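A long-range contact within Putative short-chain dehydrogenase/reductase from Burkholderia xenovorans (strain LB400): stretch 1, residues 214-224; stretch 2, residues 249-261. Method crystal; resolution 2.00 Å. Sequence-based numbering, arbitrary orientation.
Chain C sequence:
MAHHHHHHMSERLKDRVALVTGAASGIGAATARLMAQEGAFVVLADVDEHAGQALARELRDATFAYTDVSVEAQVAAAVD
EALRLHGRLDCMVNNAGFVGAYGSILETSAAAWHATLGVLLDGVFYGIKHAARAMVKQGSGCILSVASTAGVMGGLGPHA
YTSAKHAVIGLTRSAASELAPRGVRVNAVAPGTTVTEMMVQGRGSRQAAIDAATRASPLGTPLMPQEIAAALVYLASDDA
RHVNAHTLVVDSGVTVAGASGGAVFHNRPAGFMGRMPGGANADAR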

ATOM      1  N   THR C 214     -11.155 -14.722 -13.862  1.00 40.00           N
ATOM      2  CA  THR C 214     -12.183 -13.875 -14.460  1.00 39.80           C
ATOM      3  C   THR C 214     -13.051 -13.219 -13.390  1.00 45.09           C
ATOM      4  O   THR C 214     -13.201 -11.991 -13.367  1.00 44.49           O
ATOM      5  CB  THR C 214     -13.035 -14.693 -15.430  1.00 39.85           C
ATOM      6  OG1 THR C 214     -12.214 -15.112 -16.527  1.00 39.35           O
ATOM      7  CG2 THR C 214     -14.218 -13.860 -15.958  1.00 41.16           C
ATOM      8  N   ARG C 215     -13.619 -14.023 -12.483  1.00 43.67           N
ATOM      9  CA  ARG C 215     -14.499 -13.477 -11.452  1.00 45.28           C
ATOM     10  C   ARG C 215     -13.754 -12.534 -10.507  1.00 43.36           C
ATOM     11  O   ARG C 215     -14.357 -11.598  -9.965  1.00 45.07           O
ATOM     12  CB  ARG C 215     -15.159 -14.614 -10.662  1.00 41.16           C
ATOM     13  N   ALA C 216     -12.452 -12.754 -10.304  1.00 40.61           N
ATOM     14  CA  ALA C 216     -11.682 -11.939  -9.374  1.00 40.34           C
ATOM     15  C   ALA C 216     -11.271 -10.589  -9.952  1.00 44.33           C
ATOM     16  O   ALA C 216     -10.995  -9.664  -9.175  1.00 41.42           O
ATOM     17  CB  ALA C 216     -10.433 -12.702  -8.915  1.00 35.80           C
ATOM     18  N   SER C 217     -11.219 -10.445 -11.293  1.00 38.63           N
ATOM     19  CA  SER C 217     -10.752  -9.189 -11.874  1.00 31.58           C
ATOM     20  C   SER C 217     -11.889  -8.179 -11.958  1.00 33.01           C
ATOM     21  O   SER C 217     -12.938  -8.481 -12.538  1.00 28.56           O
ATOM     22  CB  SER C 217     -10.203  -9.424 -13.275  1.00 30.09           C
ATOM     23  OG  SER C 217      -9.938  -8.186 -13.916  1.00 27.92           O
ATOM     24  N   PRO C 218     -11.689  -6.950 -11.479  1.00 29.32           N
ATOM     25  CA  PRO C 218     -12.690  -5.904 -11.746  1.00 31.34           C
ATOM     26  C   PRO C 218     -12.861  -5.642 -13.230  1.00 24.67           C
ATOM     27  O   PRO C 218     -13.948  -5.220 -13.656  1.00 25.23           O
ATOM     28  CB  PRO C 218     -12.133  -4.687 -10.995  1.00 33.97           C
ATOM     29  CG  PRO C 218     -11.365  -5.299  -9.853  1.00 28.41           C
ATOM     30  CD  PRO C 218     -10.768  -6.571 -10.396  1.00 24.16           C
ATOM     31  N   LEU C 219     -11.844  -5.942 -14.039  1.00 27.01           N
ATOM     32  CA  LEU C 219     -11.970  -5.813 -15.481  1.00 30.33           C
ATOM     33  C   LEU C 219     -12.699  -6.997 -16.098  1.00 32.23           C
ATOM     34  O   LEU C 219     -13.037  -6.950 -17.285  1.00 32.36           O
ATOM     35  CB  LEU C 219     -10.585  -5.669 -16.122  1.00 21.95           C
ATOM     36  CG  LEU C 219      -9.825  -4.396 -15.716  1.00 25.13           C
ATOM     37  CD1 LEU C 219      -8.306  -4.506 -15.899  1.00 23.96           C
ATOM     38  CD2 LEU C 219     -10.387  -3.188 -16.469  1.00 24.77           C
ATOM     39  N   GLY C 220     -12.986  -8.048 -15.330  1.00 32.39           N
ATOM     40  CA  GLY C 220     -13.861  -9.070 -15.856  1.00 36.62           C
ATOM     41  C   GLY C 220     -13.202 -10.096 -16.747  1.00 33.40           C
ATOM     42  O   GLY C 220     -13.905 -10.951 -17.281  1.00 31.99           O
ATOM     43  N   THR C 221     -11.911  -9.950 -17.051  1.00 33.44           N
ATOM     44  CA  THR C 221     -11.138 -10.848 -17.899  1.00 28.71           C
ATOM     45  C   THR C 221      -9.965 -11.463 -17.127  1.00 24.71           C
ATOM     46  O   THR C 221      -9.440 -10.840 -16.201  1.00 23.48           O
ATOM     47  CB  THR C 221     -10.608 -10.087 -19.116  1.00 29.73           C
ATOM     48  OG1 THR C 221      -9.887  -8.937 -18.648  1.00 23.82           O
ATOM     49  CG2 THR C 221     -11.776  -9.643 -20.017  1.00 31.79           C
ATOM     50  N   PRO C 222      -9.516 -12.661 -17.509  1.00 25.60           N
ATOM     51  CA  PRO C 222      -8.501 -13.364 -16.706  1.00 26.06           C
ATOM     52  C   PRO C 222      -7.071 -12.910 -16.992  1.00 27.91           C
ATOM     53  O   PRO C 222      -6.675 -12.691 -18.141  1.00 24.75           O
ATOM     54  CB  PRO C 222      -8.700 -14.832 -17.107  1.00 27.92           C
ATOM     55  CG  PRO C 222      -9.205 -14.760 -18.501  1.00 34.01           C
ATOM     56  CD  PRO C 222     -10.055 -13.512 -18.590  1.00 30.43           C
ATOM     57  N   LEU C 223      -6.293 -12.767 -15.919  1.00 29.68           N
ATOM     58  CA  LEU C 223      -4.862 -12.509 -16.045  1.00 24.35           C
ATOM     59  C   LEU C 223      -4.143 -13.756 -16.563  1.00 30.09           C
ATOM     60  O   LEU C 223      -4.351 -14.861 -16.050  1.00 32.37           O
ATOM     61  CB  LEU C 223      -4.290 -12.085 -14.701  1.00 24.54           C
ATOM     62  CG  LEU C 223      -2.777 -11.874 -14.645  1.00 30.96           C
ATOM     63  CD1 LEU C 223      -2.351 -10.802 -15.631  1.00 27.57           C
ATOM     64  CD2 LEU C 223      -2.366 -11.498 -13.235  1.00 29.92           C
ATOM     65  N   MET C 224      -3.337 -13.593 -17.612  1.00 27.12           N
ATOM     66  CA  MET C 224      -2.647 -14.750 -18.183  1.00 27.82           C
ATOM     67  C   MET C 224      -1.146 -14.650 -17.907  1.00 19.64           C
ATOM     68  O   MET C 224      -0.624 -13.550 -17.736  1.00 21.79           O
ATOM     69  CB  MET C 224      -2.892 -14.880 -19.697  1.00 21.61           C
ATOM     70  CG  MET C 224      -4.372 -15.049 -20.080  1.00 29.00           C
ATOM     71  SD  MET C 224      -5.091 -16.586 -19.434  1.00 37.07           S
ATOM     72  CE  MET C 224      -4.123 -17.844 -20.267  1.00 38.98           C
ATOM     73  N   VAL C 249       2.727  -3.820 -10.172  1.00 18.23           N
ATOM     74  CA  VAL C 249       1.571  -4.616  -9.751  1.00 18.12           C
ATOM     75  C   VAL C 249       0.681  -4.879 -10.960  1.00 19.94           C
ATOM     76  O   VAL C 249       0.338  -3.949 -11.708  1.00 13.79           O
ATOM     77  CB  VAL C 249       0.784  -3.905  -8.638  1.00 12.99           C
ATOM     78  CG1 VAL C 249      -0.487  -4.694  -8.272  1.00 17.04           C
ATOM     79  CG2 VAL C 249       1.669  -3.649  -7.413  1.00 12.92           C
ATOM     80  N   VAL C 250       0.307  -6.145 -11.155  1.00 14.25           N
ATOM     81  CA  VAL C 250      -0.526  -6.553 -12.286  1.00 15.42           C
ATOM     82  C   VAL C 250      -1.695  -7.323 -11.682  1.00 16.25           C
ATOM     83  O   VAL C 250      -1.667  -8.553 -11.602  1.00 16.84           O
ATOM     84  CB  VAL C 250       0.239  -7.407 -13.310  1.00 14.12           C
ATOM     85  CG1 VAL C 250      -0.623  -7.651 -14.560  1.00 17.31           C
ATOM     86  CG2 VAL C 250       1.589  -6.761 -13.681  1.00 13.20           C
ATOM     87  N   ASP C 251      -2.749  -6.591 -11.252  1.00 15.24           N
ATOM     88  CA  ASP C 251      -3.806  -7.227 -10.470  1.00 22.12           C
ATOM     89  C   ASP C 251      -5.187  -6.643 -10.756  1.00 16.91           C
ATOM     90  O   ASP C 251      -6.074  -6.756  -9.907  1.00 17.75           O
ATOM     91  CB  ASP C 251      -3.486  -7.098  -8.959  1.00 22.73           C
ATOM     92  CG  ASP C 251      -3.723  -5.675  -8.407  1.00 25.36           C
ATOM     93  OD1 ASP C 251      -3.774  -4.688  -9.178  1.00 22.58           O
ATOM     94  OD2 ASP C 251      -3.827  -5.538  -7.175  1.00 23.00           O
ATOM     95  N   SER C 252      -5.376  -5.981 -11.884  1.00 16.75           N
ATOM     96  CA  SER C 252      -6.649  -5.358 -12.229  1.00 22.84           C
ATOM     97  C   SER C 252      -7.075  -4.305 -11.216  1.00 17.55           C
ATOM     98  O   SER C 252      -8.248  -3.949 -11.167  1.00 19.88           O
ATOM     99  CB  SER C 252      -7.759  -6.407 -12.400  1.00 18.91           C
ATOM    100  OG  SER C 252      -7.437  -7.275 -13.460  1.00 19.06           O
ATOM    101  N   GLY C 253      -6.146  -3.813 -10.393  1.00 18.82           N
ATOM    102  CA  GLY C 253      -6.414  -2.733  -9.453  1.00 16.75           C
ATOM    103  C   GLY C 253      -6.914  -3.131  -8.078  1.00 22.60           C
ATOM    104  O   GLY C 253      -7.240  -2.245  -7.280  1.00 19.42           O
ATOM    105  N   VAL C 254      -6.917  -4.429  -7.745  1.00 19.10           N
ATOM    106  CA  VAL C 254      -7.568  -4.889  -6.518  1.00 20.22           C
ATOM    107  C   VAL C 254      -6.902  -4.305  -5.269  1.00 18.68           C
ATOM    108  O   VAL C 254      -7.589  -3.941  -4.303  1.00 19.54           O
ATOM    109  CB  VAL C 254      -7.601  -6.432  -6.480  1.00 24.84           C
ATOM    110  CG1 VAL C 254      -7.935  -6.921  -5.084  1.00 22.97           C
ATOM    111  CG2 VAL C 254      -8.623  -6.959  -7.498  1.00 20.62           C
ATOM    112  N   THR C 255      -5.562  -4.238  -5.243  1.00 17.61           N
ATOM    113  CA  THR C 255      -4.885  -3.841  -4.007  1.00 28.13           C
ATOM    114  C   THR C 255      -5.097  -2.360  -3.687  1.00 28.60           C
ATOM    115  O   THR C 255      -5.085  -1.983  -2.513  1.00 24.89           O
ATOM    116  CB  THR C 255      -3.375  -4.151  -4.070  1.00 24.27           C
ATOM    117  OG1 THR C 255      -2.774  -3.481  -5.187  1.00 20.36           O
ATOM    118  CG2 THR C 255      -3.118  -5.653  -4.182  1.00 23.04           C
ATOM    119  N   VAL C 256      -5.296  -1.519  -4.697  1.00 16.95           N
ATOM    120  CA  VAL C 256      -5.420  -0.078  -4.493  1.00 18.79           C
ATOM    121  C   VAL C 256      -6.797   0.470  -4.855  1.00 18.79           C
ATOM    122  O   VAL C 256      -7.067   1.654  -4.574  1.00 18.00           O
ATOM    123  CB  VAL C 256      -4.328   0.707  -5.258  1.00 16.89           C
ATOM    124  CG1 VAL C 256      -2.942   0.473  -4.634  1.00 19.92           C
ATOM    125  CG2 VAL C 256      -4.325   0.330  -6.717  1.00 16.04           C
ATOM    126  N   ALA C 257      -7.686  -0.327  -5.447  1.00 20.02           N
ATOM    127  CA  ALA C 257      -9.000   0.197  -5.816  1.00 20.15           C
ATOM    128  C   ALA C 257     -10.104  -0.779  -5.457  1.00 21.29           C
ATOM    129  O   ALA C 257     -11.266  -0.532  -5.805  1.00 21.55           O
ATOM    130  CB  ALA C 257      -9.093   0.519  -7.311  1.00 19.70           C
ATOM    131  N   GLY C 258      -9.786  -1.842  -4.734  1.00 25.43           N
ATOM    132  CA  GLY C 258     -10.840  -2.681  -4.204  1.00 26.86           C
ATOM    133  C   GLY C 258     -11.147  -3.870  -5.089  1.00 29.57           C
ATOM    134  O   GLY C 258     -10.943  -3.858  -6.303  1.00 28.67           O
ATOM    135  N   ALA C 259     -11.637  -4.927  -4.445  1.00 30.13           N
ATOM    136  CA  ALA C 259     -12.076  -6.123  -5.144  1.00 37.88           C
ATOM    137  C   ALA C 259     -13.267  -5.818  -6.056  1.00 35.98           C
ATOM    138  O   ALA C 259     -13.916  -4.773  -5.960  1.00 35.14           O
ATOM    139  CB  ALA C 259     -12.450  -7.216  -4.138  1.00 38.88           C
ATOM    140  N   SER C 260     -13.536  -6.757  -6.957  1.00 40.08           N
ATOM    141  CA  SER C 260     -14.625  -6.622  -7.912  1.00 47.02           C
ATOM    142  C   SER C 260     -15.961  -6.473  -7.191  1.00 46.37           C
ATOM    143  O   SER C 260     -16.301  -7.263  -6.305  1.00 39.65           O
ATOM    144  CB  SER C 260     -14.638  -7.842  -8.838  1.00 57.92           C
ATOM    145  OG  SER C 260     -15.814  -7.901  -9.628  1.00 66.60           O
ATOM    146  N   GLY C 261     -16.716  -5.443  -7.564  1.00 47.50           N
ATOM    147  CA  GLY C 261     -18.020  -5.221  -6.986  1.00 38.73           C
ATOM    148  C   GLY C 261     -18.023  -4.478  -5.673  1.00 47.08           C
ATOM    149  O   GLY C 261     -19.099  -4.291  -5.089  1.00 52.22           O
TER
HETATM  150  O   HOH W   1     -11.552  -9.175  -6.741  1.00 34.30           O

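Stretch 1 leaves the end of a helix, turns once and runs on as an extended loop; stretch 2 leaves a strand, turns sharply into a short helix and continues as loop. Together they bury 413 Å² of surface, with one direct hydrogen bond between them, one water bridge and several small apolar contacts. The backbones draw closest around Ser-217 and Pro-218: the CA atoms of Ser-217 and Ser-252 lie 5.6 Å apart, and those of Pro-218 and Ser-260 only 4.4 Å.

The last helical residues of stretch 1 meet stretch 2 through their carbonyls, since the CA-to-CB bonds of Arg-215 and Ala-216 point away from it. Arg-215 O lies 3.9 Å from Ser-260 CB, a simple packing contact; the Arg-215 side chain is not modelled beyond CB. Near a helix terminus carbonyls lack their usual partners further along the helix, and Ala-216 O finds one in a water, which donates to it at an oxygen–oxygen distance of 2.5 Å. The same water accepts from Ser-260 N at 3.1 Å from its oxygen, so it links the two main chains.

Ser-217 is the first residue to leave helical geometry, and it opens a type I turn closed by the hydrogen bond from Gly-220 N to Ser-217 O, 2.8 Å. Its side chain, chi1 t, places OG 2.7 Å from Ser-252 OG, the direct hydrogen bond across the contact. Either hydroxyl could donate, a versatility that makes serine well suited to such a pairing. Ser-217 OG also accepts a weak hydrogen bond from Leu-219 N at 2.9 Å, tying the cross-contact to the turn. Opposite, Ser-252 has positive phi within the type I' turn from Asp-251 to Val-254. Asp-251 braces that turn from within stretch 2: its OD1 accepts from Gly-253 N at 2.8 Å and its OD2 from Thr-255 N at 2.9 Å.

Pro-218 suits the second position of the turn because its ring holds phi near the required -60°. The ring also offers a compact apolar surface: CD lies 3.6 Å from both Ser-252 CB and Val-254 CG2, while CG is 3.9 Å from Gly-258 O and 3.9 Å from Ser-260 N. Leu-219 starts sideways, but the end of its side chain comes nearer, bringing CD1 to 3.8 Å from Ser-252 OG. Gly-220 completes the turn with a phi of 82°, where a CB would jam against the preceding carbonyl oxygen; glycine avoids that strain.

Thr-221 and Pro-222 make no contact with stretch 2 as the chain extends past it. Leu-223 then points toward stretch 2 and meets Val-250 near the end of its strand. Leu-223 CD1 packs 3.7 Å from Val-250 CG1, while CD2 comes to 3.4 Å from Val-250 O. Both residues are branched and apolar, so their methyl groups can fit closely and shed water. Met-224, beyond this second patch, is out of reach.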